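Local coordinates for translation initiation factor eif-2b-like protein (Chaetomium thermophilum, PDB 4ZEO) that probably acts in translation initiation as the delta subunit of eIF2B, the guanine nucleotide exchange factor of eIF2, at residues A229-F240 / L253-R264. Sequence-based numbering, arbitrary orientation.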
loop_
_atom_site.group_PDB
_atom_site.type_symbol
_atom_site.label_atom_id
_atom_site.label_comp_id
_atom_site.label_asym_id
_atom_site.label_seq_id
_atom_site.Cartn_x
_atom_site.Cartn_y
_atom_site.Cartn_z
ATOM N N ALA A 229 10.182 0.674 5.956
ATOM C CA ALA A 229 11.190 1.382 5.187
ATOM C C ALA A 229 12.211 2.078 6.103
ATOM O O ALA A 229 13.409 2.082 5.811
ATOM C CB ALA A 229 10.533 2.384 4.261
ATOM N N ILE A 230 11.716 2.663 7.195
ATOM C CA ILE A 230 12.528 3.370 8.180
ATOM C C ILE A 230 13.505 2.423 8.863
ATOM O O ILE A 230 14.684 2.753 9.049
ATOM C CB ILE A 230 11.621 4.082 9.220
ATOM C CG1 ILE A 230 11.000 5.335 8.598
ATOM C CG2 ILE A 230 12.388 4.485 10.481
ATOM C CD1 ILE A 230 9.962 6.017 9.463
ATOM N N ARG A 231 13.024 1.238 9.228
ATOM C CA ARG A 231 13.902 0.238 9.835
ATOM C C ARG A 231 15.000 -0.152 8.851
ATOM O O ARG A 231 16.168 -0.238 9.240
ATOM C CB ARG A 231 13.109 -0.989 10.291
ATOM C CG ARG A 231 13.966 -2.175 10.732
ATOM C CD ARG A 231 13.094 -3.347 11.137
ATOM N NE ARG A 231 12.021 -3.536 10.158
ATOM C CZ ARG A 231 12.152 -4.181 8.998
ATOM N NH1 ARG A 231 11.113 -4.272 8.182
ATOM N NH2 ARG A 231 13.313 -4.733 8.650
ATOM N N LEU A 232 14.635 -0.351 7.580
ATOM C CA LEU A 232 15.625 -0.684 6.543
ATOM C C LEU A 232 16.638 0.434 6.301
ATOM O O LEU A 232 17.840 0.173 6.205
ATOM C CB LEU A 232 14.931 -1.042 5.233
ATOM C CG LEU A 232 14.140 -2.351 5.227
ATOM C CD1 LEU A 232 13.265 -2.486 3.982
ATOM C CD2 LEU A 232 15.096 -3.525 5.334
ATOM N N LEU A 233 16.163 1.675 6.249
ATOM C CA LEU A 233 17.046 2.822 6.051
ATOM C C LEU A 233 18.024 2.988 7.200
ATOM O O LEU A 233 19.216 3.234 6.984
ATOM C CB LEU A 233 16.233 4.121 5.892
ATOM C CG LEU A 233 17.018 5.445 5.829
ATOM C CD1 LEU A 233 18.002 5.472 4.674
ATOM C CD2 LEU A 233 16.071 6.623 5.709
ATOM N N LYS A 234 17.525 2.875 8.429
ATOM C CA LYS A 234 18.402 3.027 9.576
ATOM C C LYS A 234 19.452 1.922 9.584
ATOM O O LYS A 234 20.605 2.170 9.934
ATOM C CB LYS A 234 17.613 3.031 10.868
ATOM C CG LYS A 234 17.047 4.386 11.227
ATOM C CD LYS A 234 16.088 4.258 12.381
ATOM C CE LYS A 234 15.467 5.594 12.741
ATOM N NZ LYS A 234 14.877 5.536 14.093
ATOM N N ALA A 235 19.078 0.702 9.197
ATOM C CA ALA A 235 20.086 -0.366 9.077
ATOM C C ALA A 235 21.148 0.008 8.030
ATOM O O ALA A 235 22.336 -0.209 8.259
ATOM C CB ALA A 235 19.445 -1.707 8.746
ATOM N N LYS A 236 20.722 0.601 6.910
ATOM C CA LYS A 236 21.644 1.049 5.870
ATOM C C LYS A 236 22.626 2.084 6.394
ATOM O O LYS A 236 23.823 1.996 6.133
ATOM C CB LYS A 236 20.876 1.627 4.685
ATOM C CG LYS A 236 20.612 0.633 3.577
ATOM C CD LYS A 236 21.909 0.139 2.898
ATOM C CE LYS A 236 22.700 1.272 2.267
ATOM N NZ LYS A 236 23.987 0.768 1.687
ATOM N N VAL A 237 22.130 3.044 7.167
ATOM C CA VAL A 237 23.004 4.040 7.766
ATOM C C VAL A 237 24.021 3.379 8.696
ATOM O O VAL A 237 25.197 3.752 8.715
ATOM C CB VAL A 237 22.201 5.095 8.556
ATOM C CG1 VAL A 237 23.138 6.012 9.336
ATOM C CG2 VAL A 237 21.270 5.871 7.616
ATOM N N ASN A 238 23.570 2.384 9.447
ATOM C CA ASN A 238 24.450 1.686 10.369
ATOM C C ASN A 238 25.576 0.891 9.690
ATOM O O ASN A 238 26.506 0.475 10.362
ATOM C CB ASN A 238 23.636 0.784 11.293
ATOM C CG ASN A 238 23.144 1.516 12.543
ATOM O OD1 ASN A 238 23.690 1.333 13.632
ATOM N ND2 ASN A 238 22.092 2.318 12.396
ATOM N N LYS A 239 25.454 0.580 8.397
ATOM C CA LYS A 239 26.533 -0.140 7.686
ATOM C C LYS A 239 27.748 0.764 7.447
ATOM O O LYS A 239 28.863 0.284 7.256
ATOM C CB LYS A 239 26.020 -0.760 6.368
ATOM C CG LYS A 239 25.190 -2.060 6.598
ATOM C CD LYS A 239 24.232 -2.449 5.458
ATOM C CE LYS A 239 22.752 -2.246 5.904
ATOM N NZ LYS A 239 21.597 -2.867 5.161
ATOM N N PHE A 240 27.516 2.068 7.485
ATOM C CA PHE A 240 28.565 3.079 7.399
ATOM C C PHE A 240 29.380 3.224 8.690
ATOM O O PHE A 240 28.914 2.863 9.777
ATOM C CB PHE A 240 27.923 4.409 7.031
ATOM C CG PHE A 240 27.257 4.394 5.696
ATOM C CD1 PHE A 240 27.849 3.756 4.634
ATOM C CD2 PHE A 240 26.007 4.950 5.524
ATOM C CE1 PHE A 240 27.238 3.730 3.408
ATOM C CE2 PHE A 240 25.389 4.921 4.291
ATOM C CZ PHE A 240 26.003 4.302 3.239
ATOM N N LEU A 253 22.980 6.080 -0.010
ATOM C CA LEU A 253 21.630 6.185 0.535
ATOM C C LEU A 253 20.636 6.563 -0.577
ATOM O O LEU A 253 19.520 6.062 -0.609
ATOM C CB LEU A 253 21.592 7.214 1.658
ATOM C CG LEU A 253 22.160 6.781 3.004
ATOM C CD1 LEU A 253 22.088 7.946 3.985
ATOM C CD2 LEU A 253 21.410 5.574 3.562
ATOM N N LEU A 254 21.054 7.446 -1.480
ATOM C CA LEU A 254 20.198 7.887 -2.570
ATOM C C LEU A 254 19.897 6.740 -3.538
ATOM O O LEU A 254 18.771 6.592 -4.013
ATOM C CB LEU A 254 20.833 9.065 -3.302
ATOM C CG LEU A 254 20.852 10.370 -2.487
ATOM C CD1 LEU A 254 21.207 11.568 -3.353
ATOM C CD2 LEU A 254 19.505 10.602 -1.818
ATOM N N GLU A 255 20.887 5.894 -3.799
ATOM C CA GLU A 255 20.650 4.794 -4.714
ATOM C C GLU A 255 19.891 3.676 -4.016
ATOM O O GLU A 255 19.146 2.933 -4.638
ATOM C CB GLU A 255 21.974 4.286 -5.276
ATOM C CG GLU A 255 22.657 5.365 -6.093
ATOM C CD GLU A 255 24.112 5.073 -6.414
ATOM O OE1 GLU A 255 24.555 3.919 -6.222
ATOM O OE2 GLU A 255 24.809 6.005 -6.876
ATOM N N TRP A 256 20.033 3.609 -2.702
ATOM C CA TRP A 256 19.274 2.672 -1.915
ATOM C C TRP A 256 17.773 3.039 -1.849
ATOM O O TRP A 256 16.908 2.177 -1.886
ATOM C CB TRP A 256 19.887 2.581 -0.530
ATOM C CG TRP A 256 19.167 1.646 0.311
ATOM C CD1 TRP A 256 19.407 0.316 0.449
ATOM C CD2 TRP A 256 18.019 1.943 1.104
ATOM N NE1 TRP A 256 18.483 -0.234 1.307
ATOM C CE2 TRP A 256 17.615 0.746 1.722
ATOM C CE3 TRP A 256 17.292 3.110 1.356
ATOM C CZ2 TRP A 256 16.525 0.673 2.593
ATOM C CZ3 TRP A 256 16.187 3.048 2.229
ATOM C CH2 TRP A 256 15.819 1.831 2.831
ATOM N N ILE A 257 17.473 4.319 -1.707
ATOM C CA ILE A 257 16.090 4.789 -1.729
ATOM C C ILE A 257 15.432 4.539 -3.085
ATOM O O ILE A 257 14.280 4.120 -3.161
ATOM C CB ILE A 257 16.028 6.287 -1.363
ATOM C CG1 ILE A 257 16.271 6.412 0.139
ATOM C CG2 ILE A 257 14.694 6.911 -1.748
ATOM C CD1 ILE A 257 16.106 7.780 0.688
ATOM N N ASP A 258 16.177 4.819 -4.146
ATOM C CA ASP A 258 15.696 4.644 -5.500
ATOM C C ASP A 258 15.438 3.175 -5.779
ATOM O O ASP A 258 14.480 2.806 -6.441
ATOM C CB ASP A 258 16.703 5.216 -6.499
ATOM C CG ASP A 258 16.759 6.730 -6.459
ATOM O OD1 ASP A 258 15.921 7.348 -5.774
ATOM O OD2 ASP A 258 17.648 7.309 -7.116
ATOM N N PHE A 259 16.325 2.346 -5.268
ATOM C CA PHE A 259 16.187 0.922 -5.389
ATOM C C PHE A 259 14.933 0.448 -4.620
ATOM O O PHE A 259 14.153 -0.365 -5.111
ATOM C CB PHE A 259 17.450 0.250 -4.859
ATOM C CG PHE A 259 17.429 -1.231 -4.959
ATOM C CD1 PHE A 259 17.898 -1.868 -6.086
ATOM C CD2 PHE A 259 16.875 -1.991 -3.934
ATOM C CE1 PHE A 259 17.867 -3.240 -6.173
ATOM C CE2 PHE A 259 16.825 -3.357 -4.024
ATOM C CZ PHE A 259 17.328 -3.986 -5.141
ATOM N N LEU A 260 14.726 0.976 -3.429
ATOM C CA LEU A 260 13.587 0.562 -2.630
ATOM C C LEU A 260 12.254 0.971 -3.278
ATOM O O LEU A 260 11.336 0.164 -3.370
ATOM C CB LEU A 260 13.686 1.141 -1.222
ATOM C CG LEU A 260 12.717 0.504 -0.228
ATOM C CD1 LEU A 260 13.184 -0.875 0.144
ATOM C CD2 LEU A 260 12.554 1.340 1.010
ATOM N N ILE A 261 12.172 2.205 -3.769
ATOM C CA ILE A 261 10.967 2.687 -4.426
ATOM C C ILE A 261 10.653 1.826 -5.635
ATOM O O ILE A 261 9.513 1.400 -5.850
ATOM C CB ILE A 261 11.113 4.160 -4.859
ATOM C CG1 ILE A 261 11.122 5.063 -3.618
ATOM C CG2 ILE A 261 10.012 4.566 -5.812
ATOM C CD1 ILE A 261 11.237 6.553 -3.939
ATOM N N ASN A 262 11.675 1.520 -6.407
ATOM C CA ASN A 262 11.441 0.711 -7.575
ATOM C C ASN A 262 10.994 -0.710 -7.257
ATOM O O ASN A 262 10.043 -1.218 -7.831
ATOM C CB ASN A 262 12.671 0.646 -8.455
ATOM C CG ASN A 262 12.451 -0.260 -9.600
ATOM O OD1 ASN A 262 11.496 -0.075 -10.349
ATOM N ND2 ASN A 262 13.286 -1.273 -9.737
ATOM N N GLU A 263 11.702 -1.363 -6.359
ATOM C CA GLU A 263 11.407 -2.751 -6.067
ATOM C C GLU A 263 10.166 -2.966 -5.171
ATOM O O GLU A 263 9.385 -3.887 -5.411
ATOM C CB GLU A 263 12.645 -3.397 -5.463
ATOM C CG GLU A 263 12.402 -4.520 -4.517
ATOM C CD GLU A 263 13.680 -4.985 -3.847
ATOM O OE1 GLU A 263 13.887 -4.660 -2.657
ATOM O OE2 GLU A 263 14.483 -5.663 -4.526
ATOM N N ARG A 264 9.952 -2.116 -4.174
ATOM C CA ARG A 264 8.830 -2.326 -3.280
ATOM C C ARG A 264 7.562 -1.548 -3.676
ATOM O O ARG A 264 6.505 -1.788 -3.131
ATOM C CB ARG A 264 9.203 -1.956 -1.839
ATOM C CG ARG A 264 10.563 -2.398 -1.340
ATOM C CD ARG A 264 10.815 -3.897 -1.406
ATOM N NE ARG A 264 10.025 -4.609 -0.422
ATOM C CZ ARG A 264 10.422 -4.982 0.792
ATOM N NH1 ARG A 264 9.548 -5.616 1.557
ATOM N NH2 ARG A 264 11.657 -4.758 1.242
#
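Lys-236 lies over one face of the Trp-256 indole, where consecutive helices 224-239 and 246-277 form an antiparallel helical hairpin, their local axes 11.0 Å apart. From its root outward, Lys-236 CB faces Leu-253 CD2 (4.1 Å); CG sits above the five-membered ring, 3.3 Å from its centroid and 16° off the normal, a CH-pi contact; bends at chi2 and chi3 lay CD and CE along the CD1 side; NZ, with chi4 extended, continues past the indole without bonding to 253-264. With its CG anti to the backbone N (chi1 -180°), Trp-256 drives its six-membered ring against the neighbouring helix: Leu-232 CB meets the edge at CZ2 (3.5 Å) and Leu-233 CB packs on CZ3 (3.8 Å). An alanine replacing this tryptophan is likely to open a gap between the helices and leave the Lys-236 methylenes without their platform. Leu-253 CD2 touches Leu-233 CD1 (3.6 Å) and Val-237 CG2, while its CG meets the Phe-240 ring edge. At the other end Leu-260 reaches Ala-229 and Leu-232; Arg-264, its NH1 hydrogen-bonded to Thr-394 OG1, brings NH2 near Leu-232 CD1. No hydrogen bond joins 229-240 to 253-264, so apolar and CH-pi contacts hold this part of the hairpin.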